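Local coordinates for aryl acylamidase (bacterium CSBL00001, PDB 4YJ6), which probably hydrolyses the amide bond of N-acylated aryl amines, as a member of the amidase signature family of hydrolases, at residues A[130-135]-A[145-150]; A[204-209]-A[463-468]; A[242-245]-A[250-253]. All coordinates share one frame; numbering follows the deposited sequence.

Contact 1: residues A[130-135]-A[145-150]; sequences QTNSPV and TFFGPT
A chi1 of -158° swings the carboxamide of N132 to the side opposite its main-chain nitrogen and out over 145-150, while T150 keeps its hydroxyl beside its backbone N, placing OG1 next to the incoming amide. Both protons of N132 ND2 are spent on this segment. ND2 donates to G148 O at 2.9 Å with a bent N-H...O angle of 137°, and to T150 OG1 at 3.1 Å with a straighter 154°. Both acceptors lie close to the amide plane. On the other branch, N132 OD1 sits 3.6 Å from F147 CD1, with amide and ring planes almost perpendicular. G148 has a positive phi, at which a CB would press on the preceding carbonyl O and on P149 CD. The link ties the end of strand 126-131 to the loop that follows it. N144 OD1 accepts from F146 N in an Asx turn that helps shape 145-150, and also from F147 N and G148 N; its ND2 reaches N132 OD1, and T150 OG1 bonds to N46 O. With ND2 donating twice and OD1 accepting from N144, the buried amide of N132 is fixed against flipping, and T150 OG1 relays the bonding onward as both acceptor and donor.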
loop_
_atom_site.group_PDB
_atom_site.type_symbol
_atom_site.label_atom_id
_atom_site.label_comp_id
_atom_site.label_asym_id
_atom_site.label_seq_id
_atom_site.Cartn_x
_atom_site.Cartn_y
_atom_site.Cartn_z
ATOM N N GLN A 130 7.499 -12.092 4.958
ATOM C CA GLN A 130 6.499 -11.047 5.258
ATOM C C GLN A 130 7.172 -9.764 5.681
ATOM O O GLN A 130 8.271 -9.793 6.247
ATOM C CB GLN A 130 5.606 -11.474 6.417
ATOM C CG GLN A 130 4.847 -12.777 6.166
ATOM C CD GLN A 130 4.060 -13.203 7.388
ATOM O OE1 GLN A 130 4.505 -12.981 8.522
ATOM N NE2 GLN A 130 2.914 -13.850 7.176
ATOM N N THR A 131 6.478 -8.647 5.458
ATOM C CA THR A 131 6.974 -7.328 5.786
ATOM C C THR A 131 6.223 -6.677 6.948
ATOM O O THR A 131 5.063 -6.991 7.217
ATOM C CB THR A 131 6.864 -6.392 4.546
ATOM O OG1 THR A 131 5.514 -6.429 4.064
ATOM C CG2 THR A 131 7.800 -6.878 3.428
ATOM N N ASN A 132 6.893 -5.727 7.613
ATOM C CA ASN A 132 6.394 -5.107 8.850
ATOM C C ASN A 132 5.211 -4.152 8.616
ATOM O O ASN A 132 5.163 -3.469 7.585
ATOM C CB ASN A 132 7.540 -4.288 9.458
ATOM C CG ASN A 132 7.370 -4.031 10.951
ATOM O OD1 ASN A 132 6.637 -4.709 11.632
ATOM N ND2 ASN A 132 8.077 -3.016 11.454
ATOM N N SER A 133 4.309 -4.109 9.600
ATOM C CA SER A 133 3.159 -3.194 9.639
ATOM C C SER A 133 3.033 -2.721 11.093
ATOM O O SER A 133 3.442 -3.441 12.008
ATOM C CB SER A 133 1.868 -3.964 9.209
ATOM O OG SER A 133 0.647 -3.244 9.509
ATOM N N PRO A 134 2.458 -1.523 11.315
ATOM C CA PRO A 134 2.034 -1.111 12.653
ATOM C C PRO A 134 0.861 -1.963 13.130
ATOM O O PRO A 134 0.156 -2.615 12.332
ATOM C CB PRO A 134 1.544 0.330 12.436
ATOM C CG PRO A 134 0.971 0.288 11.030
ATOM C CD PRO A 134 2.007 -0.570 10.278
ATOM N N VAL A 135 0.647 -1.967 14.435
ATOM C CA VAL A 135 -0.366 -2.817 15.044
ATOM C C VAL A 135 -1.736 -2.532 14.443
ATOM O O VAL A 135 -2.169 -1.395 14.389
ATOM C CB VAL A 135 -0.414 -2.621 16.589
ATOM C CG1 VAL A 135 -1.662 -3.280 17.184
ATOM C CG2 VAL A 135 0.903 -3.140 17.242
ATOM N N THR A 145 5.896 -2.264 19.012
ATOM C CA THR A 145 6.807 -2.584 20.112
ATOM C C THR A 145 7.386 -3.984 20.070
ATOM O O THR A 145 8.091 -4.365 20.997
ATOM C CB THR A 145 6.135 -2.392 21.468
ATOM O OG1 THR A 145 5.020 -3.276 21.586
ATOM C CG2 THR A 145 5.664 -0.962 21.630
ATOM N N PHE A 146 7.096 -4.758 19.026
ATOM C CA PHE A 146 7.624 -6.128 18.948
ATOM C C PHE A 146 8.744 -6.196 17.917
ATOM O O PHE A 146 9.846 -6.682 18.211
ATOM C CB PHE A 146 6.493 -7.114 18.641
ATOM C CG PHE A 146 6.934 -8.562 18.561
ATOM C CD1 PHE A 146 7.698 -9.129 19.574
ATOM C CD2 PHE A 146 6.564 -9.348 17.491
ATOM C CE1 PHE A 146 8.105 -10.463 19.508
ATOM C CE2 PHE A 146 6.970 -10.688 17.407
ATOM C CZ PHE A 146 7.749 -11.235 18.428
ATOM N N PHE A 147 8.482 -5.721 16.698
ATOM C CA PHE A 147 9.521 -5.693 15.670
ATOM C C PHE A 147 10.246 -4.351 15.588
ATOM O O PHE A 147 11.405 -4.282 15.179
ATOM C CB PHE A 147 8.924 -5.987 14.282
ATOM C CG PHE A 147 8.286 -7.335 14.172
ATOM C CD1 PHE A 147 6.925 -7.447 13.951
ATOM C CD2 PHE A 147 9.043 -8.499 14.317
ATOM C CE1 PHE A 147 6.319 -8.674 13.843
ATOM C CE2 PHE A 147 8.453 -9.747 14.207
ATOM C CZ PHE A 147 7.085 -9.850 13.965
ATOM N N GLY A 148 9.558 -3.271 15.946
ATOM C CA GLY A 148 10.170 -1.948 15.877
ATOM C C GLY A 148 9.868 -1.196 14.578
ATOM O O GLY A 148 9.014 -1.601 13.780
ATOM N N PRO A 149 10.541 -0.067 14.368
ATOM C CA PRO A 149 10.206 0.770 13.210
ATOM C C PRO A 149 10.824 0.321 11.892
ATOM O O PRO A 149 11.981 -0.107 11.849
ATOM C CB PRO A 149 10.784 2.142 13.597
ATOM C CG PRO A 149 11.975 1.800 14.486
ATOM C CD PRO A 149 11.612 0.527 15.206
ATOM N N THR A 150 10.077 0.442 10.797
ATOM C CA THR A 150 10.670 0.241 9.486
ATOM C C THR A 150 11.144 1.581 8.945
ATOM O O THR A 150 10.362 2.530 8.831
ATOM C CB THR A 150 9.686 -0.407 8.493
ATOM O OG1 THR A 150 9.362 -1.729 8.943
ATOM C CG2 THR A 150 10.295 -0.517 7.110
#

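Contact 2: residues A[204-209]-A[463-468]; sequences IGRVPF and DRQADL
R206 and D467 form a salt bridge at the heart of this contact, gripped side-on, with both bonds on a single oxygen. NE and NH2 of R206 each lie 3.0 Å from D467 OD1, with N-H...O angles of 151° and 147°, and the oxygen lies in the guanidinium plane. The carboxylate is turned steeply against that plane, at 74°, and both nitrogens approach OD1 from the same face, above the carboxylate. Two bends in the arginine chain, at chi2 and chi3, bring NE and NH2 round to OD1. Nearer the backbone, R206 CG passes 3.6 Å from D467 OD2. Both residues are buried; M238 of helix 231-241 and L252 pack on the arginine.

Toward solvent the contact becomes looser. The exposed Q465 lays its CB 3.6 Å from R206 NH2, and water 1 bridges the two side chains, accepting from R206 NH2 and donating to Q465 OE1 at 2.8 Å. At the other end, I204 CG2 rests over one face of the R464 guanidinium, 3.4 Å from NH2, displaced toward the rim; that group is held through NH1 by S439 O and Y221 OH.

Residues 463-466 form a type II beta turn, closed by the bond from A466 N to D463 O at 2.9 Å, and A466 is the N-cap of helix 467-480. The loop after strand 198-201 is thereby pinned to the start of a helix near the end of the chain. D467 OD1 also bonds to S203 OG, so one oxygen gathers the arginine and a hydroxyl; these two and the helix N terminus would probably favour a negative D467, which in turn balances the buried charge of R206.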
loop_
_atom_site.group_PDB
_atom_site.type_symbol
_atom_site.label_atom_id
_atom_site.label_comp_id
_atom_site.label_asym_id
_atom_site.label_seq_id
_atom_site.Cartn_x
_atom_site.Cartn_y
_atom_site.Cartn_z
ATOM N N ILE A 204 -12.498 -0.592 -6.027
ATOM C CA ILE A 204 -13.123 -1.621 -5.201
ATOM C C ILE A 204 -13.681 -2.743 -6.123
ATOM O O ILE A 204 -14.300 -2.495 -7.167
ATOM C CB ILE A 204 -14.196 -1.011 -4.218
ATOM C CG1 ILE A 204 -14.782 -2.116 -3.309
ATOM C CG2 ILE A 204 -15.353 -0.326 -5.014
ATOM C CD1 ILE A 204 -13.723 -2.774 -2.301
ATOM N N GLY A 205 -13.457 -3.993 -5.703
ATOM C CA GLY A 205 -13.896 -5.155 -6.483
ATOM C C GLY A 205 -12.943 -5.617 -7.560
ATOM O O GLY A 205 -13.174 -6.672 -8.150
ATOM N N ARG A 206 -11.910 -4.839 -7.863
ATOM C CA ARG A 206 -10.961 -5.191 -8.919
ATOM C C ARG A 206 -10.057 -6.352 -8.495
ATOM O O ARG A 206 -9.862 -7.294 -9.251
ATOM C CB ARG A 206 -10.106 -3.946 -9.274
ATOM C CG ARG A 206 -9.112 -4.176 -10.425
ATOM C CD ARG A 206 -9.851 -4.431 -11.749
ATOM N NE ARG A 206 -10.520 -3.209 -12.172
ATOM C CZ ARG A 206 -11.642 -3.160 -12.899
ATOM N NH1 ARG A 206 -12.278 -4.255 -13.284
ATOM N NH2 ARG A 206 -12.129 -1.967 -13.261
ATOM N N VAL A 207 -9.503 -6.272 -7.294
ATOM C CA VAL A 207 -8.709 -7.384 -6.705
ATOM C C VAL A 207 -9.508 -7.954 -5.530
ATOM O O VAL A 207 -10.017 -7.207 -4.684
ATOM C CB VAL A 207 -7.356 -6.823 -6.175
ATOM C CG1 VAL A 207 -6.503 -7.912 -5.448
ATOM C CG2 VAL A 207 -6.569 -6.206 -7.313
ATOM N N PRO A 208 -9.663 -9.274 -5.465
ATOM C CA PRO A 208 -10.477 -9.833 -4.375
ATOM C C PRO A 208 -9.937 -9.439 -3.007
ATOM O O PRO A 208 -8.712 -9.347 -2.835
ATOM C CB PRO A 208 -10.324 -11.374 -4.550
ATOM C CG PRO A 208 -9.861 -11.586 -5.971
ATOM C CD PRO A 208 -9.124 -10.301 -6.394
ATOM N N PHE A 209 -10.825 -9.179 -2.050
ATOM C CA PHE A 209 -10.404 -8.993 -0.669
ATOM C C PHE A 209 -11.258 -9.916 0.179
ATOM O O PHE A 209 -12.485 -9.862 0.077
ATOM C CB PHE A 209 -10.624 -7.532 -0.209
ATOM C CG PHE A 209 -9.852 -7.218 1.048
ATOM C CD1 PHE A 209 -10.315 -7.655 2.279
ATOM C CD2 PHE A 209 -8.633 -6.569 0.969
ATOM C CE1 PHE A 209 -9.577 -7.421 3.448
ATOM C CE2 PHE A 209 -7.871 -6.310 2.135
ATOM C CZ PHE A 209 -8.356 -6.740 3.380
ATOM N N ASP A 463 -11.942 7.706 -12.231
ATOM C CA ASP A 463 -13.369 7.461 -12.003
ATOM C C ASP A 463 -13.515 6.032 -11.492
ATOM O O ASP A 463 -12.592 5.215 -11.613
ATOM C CB ASP A 463 -14.100 7.605 -13.343
ATOM C CG ASP A 463 -15.603 7.684 -13.220
ATOM O OD1 ASP A 463 -16.162 7.811 -12.115
ATOM O OD2 ASP A 463 -16.238 7.663 -14.301
ATOM N N ARG A 464 -14.671 5.730 -10.910
ATOM C CA ARG A 464 -14.912 4.329 -10.519
ATOM C C ARG A 464 -14.601 3.387 -11.667
ATOM O O ARG A 464 -15.035 3.592 -12.792
ATOM C CB ARG A 464 -16.374 4.150 -10.029
ATOM C CG ARG A 464 -16.665 4.869 -8.675
ATOM C CD ARG A 464 -16.148 4.099 -7.406
ATOM N NE ARG A 464 -16.825 2.831 -7.280
ATOM C CZ ARG A 464 -17.507 2.369 -6.234
ATOM N NH1 ARG A 464 -17.607 2.970 -5.026
ATOM N NH2 ARG A 464 -18.044 1.203 -6.390
ATOM N N GLN A 465 -13.839 2.325 -11.357
ATOM C CA GLN A 465 -13.468 1.266 -12.317
ATOM C C GLN A 465 -12.552 1.715 -13.455
ATOM O O GLN A 465 -12.311 0.946 -14.396
ATOM C CB GLN A 465 -14.702 0.496 -12.821
ATOM C CG GLN A 465 -15.149 -0.536 -11.752
ATOM C CD GLN A 465 -16.567 -1.000 -11.986
ATOM O OE1 GLN A 465 -16.818 -1.893 -12.786
ATOM N NE2 GLN A 465 -17.511 -0.364 -11.323
ATOM N N ALA A 466 -11.996 2.926 -13.349
ATOM C CA ALA A 466 -11.097 3.410 -14.391
ATOM C C ALA A 466 -9.629 3.145 -14.046
ATOM O O ALA A 466 -8.755 4.011 -14.183
ATOM C CB ALA A 466 -11.348 4.930 -14.674
ATOM N N ASP A 467 -9.338 1.922 -13.621
ATOM C CA ASP A 467 -7.966 1.544 -13.315
ATOM C C ASP A 467 -7.022 1.794 -14.484
ATOM O O ASP A 467 -5.885 2.229 -14.282
ATOM C CB ASP A 467 -7.892 0.051 -12.990
ATOM C CG ASP A 467 -8.774 -0.344 -11.818
ATOM O OD1 ASP A 467 -10.005 -0.283 -11.993
ATOM O OD2 ASP A 467 -8.222 -0.652 -10.737
ATOM N N LEU A 468 -7.470 1.517 -15.706
ATOM C CA LEU A 468 -6.532 1.659 -16.837
ATOM C C LEU A 468 -6.216 3.156 -17.067
ATOM O O LEU A 468 -5.114 3.486 -17.467
ATOM C CB LEU A 468 -7.123 1.059 -18.128
ATOM C CG LEU A 468 -7.326 -0.465 -18.079
ATOM C CD1 LEU A 468 -7.634 -1.072 -19.457
ATOM C CD2 LEU A 468 -6.144 -1.111 -17.512
HETATM O O HOH W 1 -14.681 -2.823 -14.372
#

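Contact 3: residues A[242-245]-A[250-253]; sequences HGFD and ASLR
S251 OG has two polar partners: D245 N donates to it at 2.9 Å with a nearly straight N-H...O angle of 165°, and water 2 lies 2.7 Å away. The same water lies 2.8 Å from G243 O, to which it donates, bridging the serine hydroxyl to the backbone one residue before F244. The serine torsion places OG opposite its own backbone N, so the hydroxyl reaches across to the other segment, where F244 CA lies 3.4 Å from it. The two backbones run close here, with the CA atoms of F244 and R253 4.7 Å apart.

Alongside this polar link runs a stack. The guanidinium of R253 lies flat on the F244 ring, with planes 23° apart and CZ 4.0 Å from the ring centroid, over the face: a cation-pi contact. A bend at chi3 turns the arginine's end across the ring, and the aliphatic part joins in through R253 CG, which makes a CH-pi contact with the same ring. L252 O lies instead near the ring plane, at the edge; its closest approach to F244 is to the backbone, at CA, 3.6 Å.

Both segments belong to the connection between helix 231-241 and strand 270-273, and the four residues between them form a tight excursion at the surface. Two Asx turns shape it: D245 OD1 takes the backbone N of R247, and D248 OD1 that of A250. G243, just past the end of the helix, has a positive phi of 137° that would jam a side chain against the preceding carbonyl.

Replacing F244 by an alanine would strip away the ring face, and the R253 guanidinium would probably lose the flat surface it lies on and be freer to turn.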
loop_
_atom_site.group_PDB
_atom_site.type_symbol
_atom_site.label_atom_id
_atom_site.label_comp_id
_atom_site.label_asym_id
_atom_site.label_seq_id
_atom_site.Cartn_x
_atom_site.Cartn_y
_atom_site.Cartn_z
ATOM N N HIS A 242 -5.758 -8.927 -10.219
ATOM C CA HIS A 242 -7.183 -8.607 -10.415
ATOM C C HIS A 242 -7.961 -9.845 -10.868
ATOM O O HIS A 242 -7.382 -10.830 -11.369
ATOM C CB HIS A 242 -7.383 -7.438 -11.398
ATOM C CG HIS A 242 -7.480 -7.863 -12.830
ATOM N ND1 HIS A 242 -6.377 -8.252 -13.559
ATOM C CD2 HIS A 242 -8.539 -7.925 -13.675
ATOM C CE1 HIS A 242 -6.755 -8.565 -14.792
ATOM N NE2 HIS A 242 -8.059 -8.369 -14.885
ATOM N N GLY A 243 -9.282 -9.782 -10.691
ATOM C CA GLY A 243 -10.170 -10.760 -11.293
ATOM C C GLY A 243 -11.276 -11.247 -10.363
ATOM O O GLY A 243 -11.193 -11.143 -9.152
ATOM N N PHE A 244 -12.314 -11.779 -10.972
ATOM C CA PHE A 244 -13.520 -12.214 -10.271
ATOM C C PHE A 244 -13.229 -13.263 -9.188
ATOM O O PHE A 244 -12.461 -14.213 -9.402
ATOM C CB PHE A 244 -14.494 -12.791 -11.307
ATOM C CG PHE A 244 -15.776 -13.285 -10.718
ATOM C CD1 PHE A 244 -16.682 -12.390 -10.167
ATOM C CD2 PHE A 244 -16.082 -14.646 -10.730
ATOM C CE1 PHE A 244 -17.873 -12.852 -9.627
ATOM C CE2 PHE A 244 -17.283 -15.119 -10.186
ATOM C CZ PHE A 244 -18.184 -14.230 -9.653
ATOM N N ASP A 245 -13.874 -13.092 -8.035
ATOM C CA ASP A 245 -13.928 -14.148 -7.026
ATOM C C ASP A 245 -15.289 -13.998 -6.357
ATOM O O ASP A 245 -15.540 -12.958 -5.718
ATOM C CB ASP A 245 -12.808 -13.944 -6.006
ATOM C CG ASP A 245 -12.792 -15.009 -4.925
ATOM O OD1 ASP A 245 -13.822 -15.650 -4.691
ATOM O OD2 ASP A 245 -11.726 -15.212 -4.329
ATOM N N ALA A 250 -17.926 -7.491 -3.321
ATOM C CA ALA A 250 -17.796 -6.374 -4.248
ATOM C C ALA A 250 -17.195 -6.790 -5.586
ATOM O O ALA A 250 -17.007 -5.951 -6.450
ATOM C CB ALA A 250 -16.913 -5.292 -3.610
ATOM N N SER A 251 -16.871 -8.072 -5.747
ATOM C CA SER A 251 -16.031 -8.490 -6.867
ATOM C C SER A 251 -16.635 -8.146 -8.219
ATOM O O SER A 251 -17.831 -8.393 -8.461
ATOM C CB SER A 251 -15.813 -10.024 -6.823
ATOM O OG SER A 251 -14.873 -10.378 -7.816
ATOM N N LEU A 252 -15.786 -7.648 -9.129
ATOM C CA LEU A 252 -16.197 -7.350 -10.490
ATOM C C LEU A 252 -15.891 -8.506 -11.430
ATOM O O LEU A 252 -14.794 -9.039 -11.419
ATOM C CB LEU A 252 -15.377 -6.138 -10.990
ATOM C CG LEU A 252 -15.515 -4.924 -10.078
ATOM C CD1 LEU A 252 -14.549 -3.821 -10.547
ATOM C CD2 LEU A 252 -16.939 -4.360 -10.058
ATOM N N ARG A 253 -16.855 -8.900 -12.253
ATOM C CA ARG A 253 -16.613 -10.029 -13.136
ATOM C C ARG A 253 -16.123 -9.492 -14.482
ATOM O O ARG A 253 -16.826 -9.543 -15.498
ATOM C CB ARG A 253 -17.871 -10.879 -13.273
ATOM C CG ARG A 253 -17.473 -12.251 -13.833
ATOM C CD ARG A 253 -18.604 -12.835 -14.419
ATOM N NE ARG A 253 -19.314 -13.650 -13.480
ATOM C CZ ARG A 253 -19.157 -14.977 -13.334
ATOM N NH1 ARG A 253 -18.255 -15.641 -13.997
ATOM N NH2 ARG A 253 -19.910 -15.628 -12.460
HETATM O O HOH W 2 -12.448 -9.402 -7.307
#

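In the fold
From the N terminus, contact 1 comes first: strand 126-131, in the middle of the three-stranded sheet, runs into a loop that turns back within nine residues. It closes before contact 2 opens, in the loop after strand 198-201 of the eight-stranded sheet. Contact 3 is nested inside the long span that contact 2 closes, bridging a four-residue excursion after helix 231-241. Contact 2 closes at the start of helix 467-480, its segments 254 residues apart at their nearest ends. Contacts 2 and 3 touch: R206 O lies 2.9 Å from G243 N and G205 O 3.0 Å from L252 N, both probable hydrogen bonds. Contact 1 lies across the chain's centre, about 28 Å from contact 2 between centres.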